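Local coordinates for thiamin pyrophosphokinase family protein (Enterococcus faecalis, PDB 3MEL) that probably catalyses transfer of pyrophosphate from ATP to thiamine to make thiamine diphosphate, the compound it binds near magnesium, at residues Q44-D49 / E63-L68; I29-L34 / D51-E56; V4-G9 / A94-I99; A83-L88 / E118-G123. All coordinates share one frame; numbering follows the deposited sequence.

Interaction 1 of 4, residues Q44-D49 / E63-L68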
loop_
_atom_site.group_PDB
_atom_site.type_symbol
_atom_site.label_atom_id
_atom_site.label_comp_id
_atom_site.label_asym_id
_atom_site.label_seq_id
_atom_site.Cartn_x
_atom_site.Cartn_y
_atom_site.Cartn_z
ATOM N N GLN A 44 6.590 11.381 24.984
ATOM C CA GLN A 44 7.619 10.908 25.885
ATOM C C GLN A 44 8.902 10.529 25.148
ATOM O O GLN A 44 9.972 10.425 25.765
ATOM C CB GLN A 44 7.094 9.743 26.717
ATOM C CG GLN A 44 5.941 10.133 27.612
ATOM C CD GLN A 44 5.154 8.943 28.060
ATOM O OE1 GLN A 44 5.369 8.410 29.134
ATOM N NE2 GLN A 44 4.258 8.496 27.217
ATOM N N LEU A 45 8.781 10.319 23.838
ATOM C CA LEU A 45 9.928 9.993 22.985
ATOM C C LEU A 45 9.773 10.683 21.630
ATOM O O LEU A 45 8.785 10.456 20.936
ATOM C CB LEU A 45 10.061 8.477 22.815
ATOM C CG LEU A 45 11.216 7.904 21.988
ATOM C CD1 LEU A 45 12.564 8.263 22.592
ATOM C CD2 LEU A 45 11.075 6.385 21.841
ATOM N N ALA A 46 10.723 11.556 21.280
ATOM C CA ALA A 46 10.686 12.255 19.985
ATOM C C ALA A 46 11.804 11.772 19.047
ATOM O O ALA A 46 12.978 11.791 19.416
ATOM C CB ALA A 46 10.750 13.743 20.186
ATOM N N VAL A 47 11.434 11.313 17.850
ATOM C CA VAL A 47 12.399 10.690 16.939
ATOM C C VAL A 47 12.340 11.205 15.498
ATOM O O VAL A 47 11.272 11.469 14.945
ATOM C CB VAL A 47 12.236 9.157 16.902
ATOM C CG1 VAL A 47 13.557 8.508 16.534
ATOM C CG2 VAL A 47 11.780 8.649 18.231
ATOM N N GLY A 48 13.507 11.322 14.882
ATOM C CA GLY A 48 13.579 11.816 13.523
ATOM C C GLY A 48 14.754 12.729 13.299
ATOM O O GLY A 48 15.634 12.815 14.132
ATOM N N ASP A 49 14.772 13.399 12.156
ATOM C CA ASP A 49 15.827 14.345 11.836
ATOM C C ASP A 49 15.204 15.718 11.930
ATOM O O ASP A 49 15.883 16.738 11.973
ATOM C CB ASP A 49 16.388 14.077 10.442
ATOM C CG ASP A 49 15.313 13.730 9.435
ATOM O OD1 ASP A 49 14.449 14.587 9.178
ATOM O OD2 ASP A 49 15.332 12.605 8.886
ATOM N N GLU A 63 11.699 20.984 24.496
ATOM C CA GLU A 63 11.356 21.268 25.895
ATOM C C GLU A 63 10.329 20.249 26.399
ATOM O O GLU A 63 10.423 19.732 27.521
ATOM C CB GLU A 63 10.781 22.686 26.073
ATOM C CG GLU A 63 11.684 23.850 25.670
ATOM C CD GLU A 63 13.079 23.820 26.317
ATOM O OE1 GLU A 63 13.230 24.294 27.471
ATOM O OE2 GLU A 63 14.035 23.347 25.657
ATOM N N THR A 64 9.356 19.959 25.548
ATOM C CA THR A 64 8.251 19.093 25.913
ATOM C C THR A 64 8.558 17.587 25.990
ATOM O O THR A 64 8.212 16.951 26.960
ATOM C CB THR A 64 7.067 19.327 24.986
ATOM O OG1 THR A 64 6.687 20.707 25.057
ATOM C CG2 THR A 64 5.915 18.455 25.396
ATOM N N THR A 65 9.182 16.998 24.982
ATOM C CA THR A 65 9.451 15.563 25.059
ATOM C C THR A 65 10.208 15.270 26.343
ATOM O O THR A 65 10.685 16.186 27.008
ATOM C CB THR A 65 10.316 15.078 23.880
ATOM O OG1 THR A 65 10.480 13.658 23.954
ATOM C CG2 THR A 65 11.680 15.738 23.912
ATOM N N GLU A 66 10.340 13.999 26.698
ATOM C CA GLU A 66 11.236 13.660 27.796
ATOM C C GLU A 66 12.453 12.861 27.359
ATOM O O GLU A 66 13.430 12.789 28.096
ATOM C CB GLU A 66 10.503 12.984 28.958
ATOM C CG GLU A 66 9.766 11.704 28.637
ATOM C CD GLU A 66 8.970 11.195 29.836
ATOM O OE1 GLU A 66 8.315 12.021 30.515
ATOM O OE2 GLU A 66 8.999 9.967 30.100
ATOM N N THR A 67 12.388 12.252 26.176
ATOM C CA THR A 67 13.575 11.725 25.504
ATOM C C THR A 67 13.589 12.201 24.069
ATOM O O THR A 67 12.615 12.009 23.326
ATOM C CB THR A 67 13.637 10.200 25.476
ATOM O OG1 THR A 67 13.472 9.697 26.796
ATOM C CG2 THR A 67 14.978 9.736 24.972
ATOM N N LEU A 68 14.695 12.829 23.683
ATOM C CA LEU A 68 14.878 13.282 22.313
ATOM C C LEU A 68 15.882 12.387 21.597
ATOM O O LEU A 68 17.031 12.251 22.031
ATOM C CB LEU A 68 15.378 14.727 22.297
ATOM C CG LEU A 68 15.587 15.381 20.939
ATOM C CD1 LEU A 68 14.283 15.379 20.163
ATOM C CD2 LEU A 68 16.120 16.787 21.113
#
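Ala46 N donates to Thr67 O at 2.8 Å with an N-H...O angle of 169°, and the donor lies nearly in line with the C=O. That oxygen also accepts from Thr65 OG1, likewise at 2.8 Å, but this donor stands above the carbonyl plane. The hydroxyl reaches it with OG1 anti to the backbone N (chi1 -176°), while Thr65 CB sits 4.0 Å from Ala46 CB. A weak bond, Thr67 N to Gln44 O at 3.1 Å, adds a further backbone link. Glu66 then lays its side chain beside that of Gln44, both pointing the same way, with Glu66 CG 3.8 Å from Gln44 CB. On Leu45, CG anti to N (chi1 -178°) sets the branch from which CD1 reaches Thr67 CB, 3.6 Å away, the two side chains crossing at a slant. Ala46 and Leu68 share one face of the sheet; Leu68 CD1 touches Ala46 CB at 3.9 Å, and helix 57-64 lies against both, with Val61 on Ala46 and Tyr58 and Gln62 on Leu68. The parallel bridge between Ala46 and Leu68, with that helix between the strands in sequence, is the signature of a beta-alpha-beta unit at the edge of the large sheet.

Interaction 2 of 4, residues I29-L34 / D51-E56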
loop_
_atom_site.group_PDB
_atom_site.type_symbol
_atom_site.label_atom_id
_atom_site.label_comp_id
_atom_site.label_asym_id
_atom_site.label_seq_id
_atom_site.Cartn_x
_atom_site.Cartn_y
_atom_site.Cartn_z
ATOM N N ILE A 29 7.060 10.925 15.920
ATOM C CA ILE A 29 8.015 10.748 14.841
ATOM C C ILE A 29 8.001 12.002 13.986
ATOM O O ILE A 29 6.992 12.317 13.359
ATOM C CB ILE A 29 7.656 9.533 13.988
ATOM C CG1 ILE A 29 7.556 8.282 14.873
ATOM C CG2 ILE A 29 8.674 9.348 12.906
ATOM C CD1 ILE A 29 7.094 7.037 14.150
ATOM N N ASP A 30 9.111 12.737 13.987
ATOM C CA ASP A 30 9.194 13.971 13.218
ATOM C C ASP A 30 7.978 14.841 13.514
ATOM O O ASP A 30 7.711 15.190 14.653
ATOM C CB ASP A 30 9.253 13.681 11.710
ATOM C CG ASP A 30 10.615 13.930 11.113
ATOM O OD1 ASP A 30 11.608 13.934 11.860
ATOM O OD2 ASP A 30 10.702 14.110 9.884
ATOM N N ARG A 31 7.239 15.173 12.470
ATOM C CA ARG A 31 6.128 16.090 12.567
ATOM C C ARG A 31 4.954 15.497 13.377
ATOM O O ARG A 31 4.046 16.214 13.818
ATOM C CB ARG A 31 5.720 16.505 11.154
ATOM C CG ARG A 31 4.828 17.702 11.115
ATOM C CD ARG A 31 5.151 18.669 9.990
ATOM N NE ARG A 31 4.315 19.841 10.215
ATOM C CZ ARG A 31 4.716 20.918 10.882
ATOM N NH1 ARG A 31 5.960 20.985 11.332
ATOM N NH2 ARG A 31 3.882 21.933 11.078
ATOM N N GLY A 32 4.992 14.186 13.595
ATOM C CA GLY A 32 4.021 13.537 14.454
ATOM C C GLY A 32 4.141 13.962 15.910
ATOM O O GLY A 32 3.174 13.847 16.680
ATOM N N CYS A 33 5.327 14.436 16.287
ATOM C CA CYS A 33 5.562 15.018 17.604
ATOM C C CYS A 33 4.642 16.219 17.860
ATOM O O CYS A 33 4.092 16.356 18.948
ATOM C CB CYS A 33 7.023 15.433 17.765
ATOM S SG CYS A 33 8.256 14.096 17.814
ATOM N N LEU A 34 4.462 17.082 16.865
ATOM C CA LEU A 34 3.564 18.227 17.024
ATOM C C LEU A 34 2.099 17.798 17.067
ATOM O O LEU A 34 1.300 18.342 17.842
ATOM C CB LEU A 34 3.772 19.234 15.898
ATOM C CG LEU A 34 5.219 19.709 15.751
ATOM C CD1 LEU A 34 5.513 20.234 14.337
ATOM C CD2 LEU A 34 5.577 20.734 16.842
ATOM N N ASP A 51 13.717 17.609 10.021
ATOM C CA ASP A 51 13.932 18.576 8.948
ATOM C C ASP A 51 12.613 19.158 8.454
ATOM O O ASP A 51 12.567 20.241 7.875
ATOM C CB ASP A 51 14.768 17.979 7.789
ATOM C CG ASP A 51 14.090 16.774 7.099
ATOM O OD1 ASP A 51 12.902 16.454 7.394
ATOM O OD2 ASP A 51 14.767 16.147 6.244
ATOM N N SER A 52 11.524 18.452 8.694
ATOM C CA SER A 52 10.245 18.994 8.308
ATOM C C SER A 52 9.813 20.133 9.261
ATOM O O SER A 52 8.927 20.925 8.935
ATOM C CB SER A 52 9.213 17.866 8.200
ATOM O OG SER A 52 8.240 17.942 9.217
ATOM N N LEU A 53 10.462 20.239 10.423
ATOM C CA LEU A 53 10.064 21.221 11.440
ATOM C C LEU A 53 10.803 22.568 11.414
ATOM O O LEU A 53 12.000 22.637 11.151
ATOM C CB LEU A 53 10.173 20.621 12.846
ATOM C CG LEU A 53 9.229 19.497 13.270
ATOM C CD1 LEU A 53 9.578 18.223 12.535
ATOM C CD2 LEU A 53 9.327 19.293 14.771
ATOM N N SER A 54 10.075 23.638 11.714
ATOM C CA SER A 54 10.684 24.961 11.867
ATOM C C SER A 54 11.621 25.008 13.081
ATOM O O SER A 54 11.540 24.169 13.980
ATOM C CB SER A 54 9.602 26.045 11.987
ATOM O OG SER A 54 8.894 25.976 13.220
ATOM N N ARG A 55 12.510 25.989 13.126
ATOM C CA ARG A 55 13.422 26.091 14.256
ATOM C C ARG A 55 12.640 26.312 15.564
ATOM O O ARG A 55 13.053 25.896 16.656
ATOM C CB ARG A 55 14.433 27.208 14.015
ATOM C CG ARG A 55 15.768 26.721 13.492
ATOM C CD ARG A 55 16.740 27.876 13.269
ATOM N NE ARG A 55 16.217 28.852 12.316
ATOM C CZ ARG A 55 16.964 29.743 11.671
ATOM N NH1 ARG A 55 18.278 29.789 11.867
ATOM N NH2 ARG A 55 16.401 30.588 10.817
ATOM N N GLU A 56 11.487 26.950 15.432
ATOM C CA GLU A 56 10.650 27.265 16.570
ATOM C C GLU A 56 9.811 26.063 17.017
ATOM O O GLU A 56 9.572 25.870 18.204
ATOM C CB GLU A 56 9.756 28.447 16.204
ATOM C CG GLU A 56 8.892 28.957 17.320
ATOM C CD GLU A 56 8.144 30.199 16.916
ATOM O OE1 GLU A 56 8.591 30.872 15.958
ATOM O OE2 GLU A 56 7.114 30.503 17.560
#
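Apolar contact centres on Leu53, whose branched end enters the angle between the turn at Asp30 and Arg31 and Leu34 of the following helix. Leu34 and Leu53 meet tip to tip, with CD1 of Leu34 3.9 Å from CG of Leu53. One methyl of Leu53, CD1, rests on main chain: it is 3.8 Å from Arg31 N and 3.9 Å from Asp30 C. Leu53 CG is anti to its own carbonyl carbon (chi1 -68°), which places the branch point opposite Leu34. Val61 of helix 57-64 also touches both leucines.

The turn, type II' from Ile29 to Gly32 and closed by Gly32 N to Ile29 O at 2.7 Å, carries the chain from strand 26-29 into helix 32-37. It sets Asp30 at the magnesium site, which it shares with Asp49; Asp51, from the facing loop, is also a magnesium-binding residue of this protein, though no magnesium is bound to it in this chain.

Among the charged groups, Asp30 OD2 and Asp51 OD1 stand 4.1 Å apart, like charges with their carboxylate planes turned 58° from each other. The other oxygen of Asp30, OD1, accepts a hydrogen bond from Phe50 N. Arg31 and Leu53 slide past each other in opposite directions, so that Leu53 CG lies near the guanidinium plane, at its edge, 4.1 Å from NH1; that nitrogen has its salt bridge with Glu57.

No hydrogen bond joins the two segments; Ser52 OG lies against the aliphatic part of Arg31, 3.5 Å from CB. Further along, Ser54 OG caps Glu57 N at the start of helix 57-64.

Interaction 3 of 4, residues V4-G9 / A94-I99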
loop_
_atom_site.group_PDB
_atom_site.type_symbol
_atom_site.label_atom_id
_atom_site.label_comp_id
_atom_site.label_asym_id
_atom_site.label_seq_id
_atom_site.Cartn_x
_atom_site.Cartn_y
_atom_site.Cartn_z
ATOM N N VAL A 4 2.408 0.526 23.225
ATOM C CA VAL A 4 3.084 1.769 22.914
ATOM C C VAL A 4 2.467 2.366 21.680
ATOM O O VAL A 4 2.147 1.646 20.752
ATOM C CB VAL A 4 4.566 1.554 22.668
ATOM C CG1 VAL A 4 5.245 2.891 22.419
ATOM C CG2 VAL A 4 5.207 0.810 23.848
ATOM N N LEU A 5 2.289 3.679 21.665
ATOM C CA LEU A 5 1.691 4.349 20.510
ATOM C C LEU A 5 2.679 5.256 19.775
ATOM O O LEU A 5 3.246 6.147 20.388
ATOM C CB LEU A 5 0.505 5.194 20.951
ATOM C CG LEU A 5 -0.154 5.958 19.811
ATOM C CD1 LEU A 5 -0.961 5.005 18.957
ATOM C CD2 LEU A 5 -1.039 7.050 20.339
ATOM N N LEU A 6 2.868 5.044 18.468
ATOM C CA LEU A 6 3.813 5.852 17.673
ATOM C C LEU A 6 3.100 6.738 16.651
ATOM O O LEU A 6 2.147 6.304 16.035
ATOM C CB LEU A 6 4.845 4.960 16.978
ATOM C CG LEU A 6 5.651 4.017 17.874
ATOM C CD1 LEU A 6 4.787 2.821 18.254
ATOM C CD2 LEU A 6 6.932 3.554 17.214
ATOM N N VAL A 7 3.555 7.974 16.470
ATOM C CA VAL A 7 2.843 8.924 15.610
ATOM C C VAL A 7 3.714 9.546 14.499
ATOM O O VAL A 7 4.533 10.426 14.743
ATOM C CB VAL A 7 2.188 10.040 16.448
ATOM C CG1 VAL A 7 1.292 10.893 15.593
ATOM C CG2 VAL A 7 1.407 9.436 17.619
ATOM N N ALA A 8 3.545 9.059 13.274
ATOM C CA ALA A 8 4.169 9.664 12.111
ATOM C C ALA A 8 3.466 10.974 11.774
ATOM O O ALA A 8 2.558 11.405 12.487
ATOM C CB ALA A 8 4.113 8.727 10.943
ATOM N N GLY A 9 3.887 11.599 10.681
ATOM C CA GLY A 9 3.502 12.966 10.389
ATOM C C GLY A 9 2.236 13.105 9.579
ATOM O O GLY A 9 1.908 14.187 9.094
ATOM N N ALA A 94 6.074 -4.861 24.326
ATOM C CA ALA A 94 4.874 -4.065 24.150
ATOM C C ALA A 94 4.377 -4.121 22.718
ATOM O O ALA A 94 5.162 -4.269 21.773
ATOM C CB ALA A 94 5.133 -2.618 24.560
ATOM N N GLU A 95 3.064 -3.973 22.582
ATOM C CA GLU A 95 2.398 -3.991 21.304
ATOM C C GLU A 95 2.437 -2.631 20.624
ATOM O O GLU A 95 1.682 -1.733 20.977
ATOM C CB GLU A 95 0.959 -4.406 21.513
ATOM C CG GLU A 95 0.168 -4.484 20.243
ATOM C CD GLU A 95 -1.281 -4.213 20.486
ATOM O OE1 GLU A 95 -1.605 -3.077 20.892
ATOM O OE2 GLU A 95 -2.085 -5.136 20.272
HETATM N N MSE A 96 3.294 -2.508 19.614
HETATM C CA MSE A 96 3.523 -1.250 18.909
HETATM C C MSE A 96 2.455 -0.876 17.895
HETATM O O MSE A 96 2.258 -1.544 16.892
HETATM C CB MSE A 96 4.862 -1.337 18.215
HETATM C CG MSE A 96 5.926 -1.880 19.129
HETATM SE SE MSE A 96 6.656 -0.468 20.274
HETATM C CE MSE A 96 7.474 -1.606 21.613
ATOM N N THR A 97 1.779 0.226 18.154
ATOM C CA THR A 97 0.739 0.708 17.270
ATOM C C THR A 97 1.255 1.931 16.547
ATOM O O THR A 97 1.606 2.934 17.166
ATOM C CB THR A 97 -0.527 1.082 18.065
ATOM O OG1 THR A 97 -1.002 -0.070 18.774
ATOM C CG2 THR A 97 -1.610 1.606 17.149
ATOM N N ILE A 98 1.310 1.849 15.229
ATOM C CA ILE A 98 1.819 2.962 14.453
ATOM C C ILE A 98 0.708 3.660 13.717
ATOM O O ILE A 98 0.127 3.107 12.799
ATOM C CB ILE A 98 2.882 2.509 13.450
ATOM C CG1 ILE A 98 4.019 1.788 14.175
ATOM C CG2 ILE A 98 3.427 3.701 12.678
ATOM C CD1 ILE A 98 5.188 1.448 13.254
ATOM N N ILE A 99 0.407 4.883 14.116
ATOM C CA ILE A 99 -0.559 5.672 13.378
ATOM C C ILE A 99 0.106 6.876 12.695
ATOM O O ILE A 99 1.228 7.256 13.032
ATOM C CB ILE A 99 -1.715 6.138 14.270
ATOM C CG1 ILE A 99 -1.244 7.232 15.231
ATOM C CG2 ILE A 99 -2.317 4.947 15.009
ATOM C CD1 ILE A 99 -2.355 7.989 15.909
#
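Strands 4-7 and 95-99 run side by side in the same direction, their short axes 4.8 Å apart at the closest and inclined by 23°. Val4, Leu5, Leu6 and Val7 pair in register with Met96, Thr97, Ile98 and Ile99. A ladder of five backbone hydrogen bonds alternates between the strands. Val4 N to Glu95 O is the longest at 3.3 Å. Thr97 N to Val4 O and Leu6 N to Thr97 O follow, the latter at 2.8 Å and 174°. Ile99 N to Leu6 O and Ala8 N to Ile99 O complete the run, so that Val4, Leu6 and Ala8 donate from one segment and Thr97 and Ile99 from the other. Such a ladder is the defining geometry of a parallel sheet, and here it joins two central strands of the alpha/beta domain, with strand 26-29 flanking 3-7 and strand 128-131 flanking 95-99.

Side chains on the face of Val4, Leu6, Met96 and Ile98 are apolar. Val4 lies beside Met96, a selenomethionine, its CB 3.8 Å from SE, and Val4 CG2 touches Ala94 CB at 3.5 Å. Leu6 CD1 approaches Met96 CB at 4.2 Å. Leu84 and Leu88 of helix 79-90 pack on Met96 from this face.

The other face holds Leu5, Val7, Thr97 and Ile99. The Leu5 and Thr97 side chains cross, with Leu5 CD1 3.9 Å from Thr97 CG2, and the same methyl reaches Ile99 CG2 as well. Val7 lies alongside Ile99; with Ile99 CG1 set between backbone N and carbonyl carbon (chi1 72°), that atom comes 4.2 Å from Val7 CG2, and Trp15 touches both residues.

Interaction 4 of 4, residues A83-L88 / E118-G123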
loop_
_atom_site.group_PDB
_atom_site.type_symbol
_atom_site.label_atom_id
_atom_site.label_comp_id
_atom_site.label_asym_id
_atom_site.label_seq_id
_atom_site.Cartn_x
_atom_site.Cartn_y
_atom_site.Cartn_z
ATOM N N ALA A 83 12.499 5.063 15.083
ATOM C CA ALA A 83 11.604 5.187 16.227
ATOM C C ALA A 83 11.104 3.837 16.700
ATOM O O ALA A 83 11.061 3.589 17.887
ATOM C CB ALA A 83 10.454 6.100 15.909
ATOM N N LEU A 84 10.739 2.947 15.782
ATOM C CA LEU A 84 10.275 1.623 16.198
ATOM C C LEU A 84 11.332 0.845 16.972
ATOM O O LEU A 84 11.036 0.287 18.021
ATOM C CB LEU A 84 9.762 0.799 15.017
ATOM C CG LEU A 84 9.286 -0.648 15.281
ATOM C CD1 LEU A 84 8.122 -0.766 16.316
ATOM C CD2 LEU A 84 8.924 -1.303 13.953
ATOM N N GLN A 85 12.559 0.808 16.468
ATOM C CA GLN A 85 13.636 0.105 17.154
ATOM C C GLN A 85 13.940 0.708 18.538
ATOM O O GLN A 85 14.127 -0.022 19.513
ATOM C CB GLN A 85 14.898 0.074 16.282
ATOM C CG GLN A 85 15.941 -0.972 16.724
ATOM C CD GLN A 85 16.964 -1.266 15.650
ATOM O OE1 GLN A 85 16.902 -0.700 14.554
ATOM N NE2 GLN A 85 17.913 -2.156 15.952
ATOM N N GLU A 86 13.993 2.033 18.618
ATOM C CA GLU A 86 14.250 2.699 19.886
ATOM C C GLU A 86 13.182 2.324 20.905
ATOM O O GLU A 86 13.487 2.001 22.056
ATOM C CB GLU A 86 14.260 4.224 19.716
ATOM C CG GLU A 86 15.431 4.807 18.932
ATOM C CD GLU A 86 16.796 4.428 19.501
ATOM O OE1 GLU A 86 16.898 4.168 20.718
ATOM O OE2 GLU A 86 17.780 4.388 18.722
ATOM N N ALA A 87 11.925 2.394 20.472
ATOM C CA ALA A 87 10.786 2.155 21.346
ATOM C C ALA A 87 10.722 0.691 21.778
ATOM O O ALA A 87 10.428 0.403 22.929
ATOM C CB ALA A 87 9.506 2.582 20.669
ATOM N N LEU A 88 11.014 -0.238 20.872
ATOM C CA LEU A 88 11.114 -1.625 21.286
ATOM C C LEU A 88 12.321 -1.831 22.191
ATOM O O LEU A 88 12.351 -2.774 22.982
ATOM C CB LEU A 88 11.192 -2.568 20.097
ATOM C CG LEU A 88 9.907 -3.079 19.463
ATOM C CD1 LEU A 88 10.264 -3.682 18.133
ATOM C CD2 LEU A 88 9.210 -4.100 20.320
ATOM N N GLU A 118 12.148 -7.380 8.473
ATOM C CA GLU A 118 13.492 -7.014 8.890
ATOM C C GLU A 118 13.980 -7.862 10.062
ATOM O O GLU A 118 13.278 -8.048 11.052
ATOM C CB GLU A 118 13.524 -5.540 9.247
ATOM C CG GLU A 118 12.826 -4.671 8.232
ATOM C CD GLU A 118 13.162 -3.197 8.381
ATOM O OE1 GLU A 118 14.171 -2.873 9.047
ATOM O OE2 GLU A 118 12.410 -2.362 7.826
ATOM N N PRO A 119 15.200 -8.392 9.951
ATOM C CA PRO A 119 15.653 -9.325 10.990
ATOM C C PRO A 119 15.534 -8.732 12.387
ATOM O O PRO A 119 15.316 -9.480 13.330
ATOM C CB PRO A 119 17.113 -9.590 10.612
ATOM C CG PRO A 119 17.157 -9.350 9.131
ATOM C CD PRO A 119 16.201 -8.212 8.883
ATOM N N ARG A 120 15.643 -7.413 12.515
ATOM C CA ARG A 120 15.531 -6.741 13.817
ATOM C C ARG A 120 14.088 -6.553 14.306
ATOM O O ARG A 120 13.877 -6.008 15.373
ATOM C CB ARG A 120 16.228 -5.376 13.783
ATOM C CG ARG A 120 15.348 -4.265 13.255
ATOM C CD ARG A 120 16.147 -3.040 12.833
ATOM N NE ARG A 120 15.493 -2.319 11.741
ATOM C CZ ARG A 120 16.009 -1.270 11.112
ATOM N NH1 ARG A 120 17.192 -0.818 11.462
ATOM N NH2 ARG A 120 15.348 -0.677 10.130
ATOM N N PHE A 121 13.102 -6.980 13.525
ATOM C CA PHE A 121 11.697 -6.837 13.890
ATOM C C PHE A 121 10.983 -8.164 13.785
ATOM O O PHE A 121 9.895 -8.326 14.331
ATOM C CB PHE A 121 10.980 -5.866 12.962
ATOM C CG PHE A 121 11.434 -4.463 13.097
ATOM C CD1 PHE A 121 11.708 -3.940 14.341
ATOM C CD2 PHE A 121 11.578 -3.655 11.979
ATOM C CE1 PHE A 121 12.127 -2.643 14.479
ATOM C CE2 PHE A 121 11.992 -2.345 12.112
ATOM C CZ PHE A 121 12.271 -1.838 13.372
ATOM N N GLN A 122 11.564 -9.095 13.037
ATOM C CA GLN A 122 10.974 -10.415 12.884
ATOM C C GLN A 122 10.504 -11.020 14.234
ATOM O O GLN A 122 9.359 -11.487 14.370
ATOM C CB GLN A 122 11.969 -11.335 12.195
ATOM C CG GLN A 122 11.412 -11.950 10.931
ATOM C CD GLN A 122 11.540 -13.461 10.918
ATOM O OE1 GLN A 122 12.392 -14.030 11.617
ATOM N NE2 GLN A 122 10.696 -14.125 10.123
ATOM N N GLY A 123 11.388 -10.982 15.230
ATOM C CA GLY A 123 11.131 -11.558 16.534
ATOM C C GLY A 123 9.949 -10.943 17.248
ATOM O O GLY A 123 9.487 -11.468 18.261
#
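Gln85 and Arg120 mark the nearest backbone approach, 7.8 Å between CA atoms, where helix 79-90 meets residues 119-122. Within the alpha/beta domain the helix packs here against a single short, weakly bonded helical turn, while also lying against strand 95-99 through Leu84 and Leu88 on Met96. Phe121 carries most of the contact. Leu84 CD2 sits over one face of the ring in a CH-pi contact, 3.5 Å from the centroid and 16° off the normal. Leu84 and Phe121 reach toward each other tip to tip; CG of Leu84, anti to its backbone N (chi1 178°), is itself 3.6 Å from CE1 of Phe121. Arg120 CG lies over the centre of the opposite face, 3.7 Å above the plane, so the ring is held between two aliphatic groups. Leu88 CD1 approaches obliquely near CD1 of the ring, at 4.1 Å. The Gln85 side chain crosses that of Arg120 at about a right angle, their amide and guanidinium planes 64° apart. The guanidinium has two acidic partners, Asp77 through NH1 and, within its own segment, Glu118: Arg120 NH2 forms a salt bridge with Glu118 OE1 at 2.7 Å.

Interaction 2 touches both interaction 1 and interaction 3, which stay about 7 Å apart at their nearest atoms: Val47 O lies 2.7 Å from Asp30 N, and Val7 O 2.8 Å from Ile29 N, both probable hydrogen bonds. Interaction 4 backs onto the same sheet, with Met96 CG 3.7 Å from Leu84 CD1 and Val47 CB 3.7 Å from Ala83 CB. Interactions 1 and 2 nest within the chain loop closed by interaction 3. The metal and ligand site lies at the C-terminal ends of the parallel strands, where Asp49 of interaction 1 touches thiamine diphosphate; the Asp30 side chain is about 3 Å from magnesium and about 4 Å from the ligand, that of Ala8 about 5 Å from it.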